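Local atomic coordinates of protein kinase A regulatory subunit, putative (Trypanosoma cruzi, PDB entry 6FTF), a protein that probably holds a protein kinase catalytic subunit inactive and releases it when nucleoside-type ligands, rather than cyclic AMP, occupy its two cyclic nucleotide-binding domains. Residues E237-N241 with R261-E265. Numbering follows the deposited sequence.
With 7CI (7-cyano-7-deazainosine), chain E.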
loop_
_atom_site.group_PDB
_atom_site.type_symbol
_atom_site.label_atom_id
_atom_site.label_comp_id
_atom_site.label_asym_id
_atom_site.label_seq_id
_atom_site.Cartn_x
_atom_site.Cartn_y
_atom_site.Cartn_z
ATOM N N GLU A 237 -6.200 -6.226 13.416
ATOM C CA GLU A 237 -5.907 -7.547 12.881
ATOM C C GLU A 237 -4.591 -7.560 12.126
ATOM O O GLU A 237 -3.903 -8.591 12.100
ATOM C CB GLU A 237 -7.042 -7.977 11.960
ATOM C CG GLU A 237 -8.359 -8.250 12.687
ATOM C CD GLU A 237 -9.059 -7.021 13.251
ATOM O OE1 GLU A 237 -9.012 -5.937 12.613
ATOM O OE2 GLU A 237 -9.674 -7.134 14.340
ATOM N N PHE A 238 -4.265 -6.443 11.464
ATOM C CA PHE A 238 -3.026 -6.333 10.701
ATOM C C PHE A 238 -1.828 -6.251 11.633
ATOM O O PHE A 238 -0.751 -6.787 11.318
ATOM C CB PHE A 238 -3.000 -5.055 9.859
ATOM C CG PHE A 238 -4.007 -4.959 8.735
ATOM C CD1 PHE A 238 -5.046 -5.863 8.520
ATOM C CD2 PHE A 238 -3.866 -3.894 7.855
ATOM C CE1 PHE A 238 -5.921 -5.677 7.442
ATOM C CE2 PHE A 238 -4.698 -3.723 6.793
ATOM C CZ PHE A 238 -5.735 -4.601 6.587
ATOM N N LEU A 239 -1.982 -5.549 12.760
ATOM C CA LEU A 239 -0.900 -5.370 13.726
ATOM C C LEU A 239 -0.625 -6.655 14.483
ATOM O O LEU A 239 0.538 -6.985 14.755
ATOM C CB LEU A 239 -1.269 -4.274 14.727
ATOM C CG LEU A 239 -1.328 -2.861 14.143
ATOM C CD1 LEU A 239 -1.940 -1.907 15.134
ATOM C CD2 LEU A 239 0.049 -2.349 13.733
ATOM N N ASN A 240 -1.682 -7.378 14.872
ATOM C CA ASN A 240 -1.563 -8.474 15.823
ATOM C C ASN A 240 -1.930 -9.827 15.232
ATOM O O ASN A 240 -1.984 -10.822 15.966
ATOM C CB ASN A 240 -2.343 -8.138 17.088
ATOM C CG ASN A 240 -1.703 -7.000 17.858
ATOM O OD1 ASN A 240 -0.464 -6.927 17.939
ATOM N ND2 ASN A 240 -2.508 -6.116 18.428
ATOM N N ASN A 241 -2.143 -9.897 13.924
ATOM C CA ASN A 241 -2.259 -11.157 13.190
ATOM C C ASN A 241 -3.345 -12.076 13.753
ATOM O O ASN A 241 -3.102 -13.237 14.102
ATOM C CB ASN A 241 -0.911 -11.875 13.140
ATOM C CG ASN A 241 0.087 -11.161 12.291
ATOM O OD1 ASN A 241 -0.214 -10.720 11.193
ATOM N ND2 ASN A 241 1.299 -11.042 12.800
ATOM N N ARG A 261 -4.630 -5.342 3.035
ATOM C CA ARG A 261 -3.565 -5.758 3.935
ATOM C C ARG A 261 -2.238 -5.958 3.220
ATOM O O ARG A 261 -1.194 -5.715 3.812
ATOM C CB ARG A 261 -3.992 -7.037 4.660
ATOM C CG ARG A 261 -3.128 -7.426 5.814
ATOM C CD ARG A 261 -3.748 -8.603 6.527
ATOM N NE ARG A 261 -2.966 -9.008 7.675
ATOM C CZ ARG A 261 -3.296 -10.034 8.464
ATOM N NH1 ARG A 261 -4.392 -10.742 8.224
ATOM N NH2 ARG A 261 -2.517 -10.356 9.482
ATOM N N ARG A 262 -2.257 -6.397 1.962
ATOM C CA ARG A 262 -0.994 -6.640 1.266
ATOM C C ARG A 262 -0.182 -5.370 1.060
ATOM O O ARG A 262 1.030 -5.463 0.836
ATOM C CB ARG A 262 -1.223 -7.352 -0.069
ATOM C CG ARG A 262 -1.992 -6.568 -1.103
ATOM C CD ARG A 262 -2.608 -7.485 -2.183
ATOM N NE ARG A 262 -3.566 -6.821 -3.088
ATOM C CZ ARG A 262 -3.299 -6.418 -4.331
ATOM N NH1 ARG A 262 -2.088 -6.572 -4.856
ATOM N NH2 ARG A 262 -4.242 -5.850 -5.063
ATOM N N HIS A 263 -0.813 -4.199 1.141
ATOM C CA HIS A 263 -0.135 -2.925 0.958
ATOM C C HIS A 263 0.121 -2.207 2.267
ATOM O O HIS A 263 0.710 -1.121 2.265
ATOM C CB HIS A 263 -0.965 -2.048 0.038
ATOM C CG HIS A 263 -1.142 -2.636 -1.318
ATOM N ND1 HIS A 263 -2.375 -2.846 -1.883
ATOM C CD2 HIS A 263 -0.228 -3.116 -2.203
ATOM C CE1 HIS A 263 -2.220 -3.403 -3.072
ATOM N NE2 HIS A 263 -0.924 -3.589 -3.282
ATOM N N PHE A 264 -0.256 -2.799 3.396
ATOM C CA PHE A 264 -0.176 -2.108 4.680
ATOM C C PHE A 264 1.256 -1.745 5.031
ATOM O O PHE A 264 1.539 -0.612 5.425
ATOM C CB PHE A 264 -0.803 -3.001 5.753
ATOM C CG PHE A 264 -0.724 -2.455 7.145
ATOM C CD1 PHE A 264 -1.474 -1.358 7.522
ATOM C CD2 PHE A 264 0.057 -3.083 8.100
ATOM C CE1 PHE A 264 -1.422 -0.873 8.816
ATOM C CE2 PHE A 264 0.096 -2.610 9.398
ATOM C CZ PHE A 264 -0.642 -1.498 9.750
ATOM N N GLU A 265 2.171 -2.710 4.936
ATOM C CA GLU A 265 3.555 -2.449 5.312
ATOM C C GLU A 265 4.143 -1.313 4.484
ATOM O O GLU A 265 4.758 -0.382 5.024
ATOM C CB GLU A 265 4.382 -3.725 5.139
ATOM C CG GLU A 265 5.816 -3.588 5.606
ATOM C CD GLU A 265 5.904 -3.325 7.097
ATOM O OE1 GLU A 265 5.085 -3.902 7.847
ATOM O OE2 GLU A 265 6.780 -2.540 7.519
HETATM C C1 7CI E . -12.077 -2.122 15.591
HETATM N N1 7CI E . -12.043 -2.550 17.041
HETATM O O1 7CI E . -12.796 -3.071 14.835
HETATM C C2 7CI E . -12.022 -1.709 18.060
HETATM N N2 7CI E . -12.066 -0.355 18.058
HETATM O O2 7CI E . -10.632 -1.089 14.026
HETATM C C3 7CI E . -12.124 0.277 19.247
HETATM N N3 7CI E . -12.045 -0.440 20.451
HETATM O O3 7CI E . -9.517 -3.431 13.429
HETATM C C4 7CI E . -11.960 -1.806 20.472
HETATM N N4 7CI E . -11.800 -6.011 20.277
HETATM C C5 7CI E . -11.978 -2.505 19.246
HETATM O O5 7CI E . -11.848 -2.360 21.602
HETATM C C6 7CI E . -11.960 -3.905 18.837
HETATM C C7 7CI E . -12.013 -3.842 17.452
HETATM C C8 7CI E . -11.876 -5.049 19.628
HETATM C C9 7CI E . -10.713 -2.069 14.994
HETATM C C10 7CI E . -10.552 -3.395 14.457
HETATM C C11 7CI E . -11.949 -3.642 13.847
HETATM C C12 7CI E . -12.315 -5.170 13.661
HETATM O O4 7CI E . -12.003 -5.878 14.810
HETATM O O HOH W 1 -0.614 -7.936 8.755
#
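The phosphate-binding cassette of the second cyclic nucleotide-binding domain, with its short helix 235-240, meets here residues 261-265, at the helix 264-268. Glu-237 faces the nucleoside: 7CI O3 donates to Glu-237 OE1 and 7CI O4 to Glu-237 OE2, both at 2.7 Å. One residue on, Phe-238 points toward 261-265. Its ring edge meets the face of Phe-264 in a T-shaped pair (centroids 5.1 Å apart, planes at 74°), while Arg-261 CG sits 3.7 Å from the Phe-238 centroid, 12° off the normal, a CH-pi contact. Leu-202 of strand 201-205 touches both rings. The extended Arg-261 side chain (chi1 to chi3 all t) reaches the helix end, where Arg-261 NH2 makes a weak hydrogen bond to Asn-241 OD1 (2.9 Å, N-H...O angle 116°) and a further one to Ser-299 O. Water 1 bridges Phe-238 O and Arg-261 NE, 2.8 Å from each. Ligand-binding Glu-237 and buried Phe-238 thus adjoin on one helix, an arrangement characteristic of the cyclic nucleotide-binding fold, whose cassette packs against the helix following the beta-barrel.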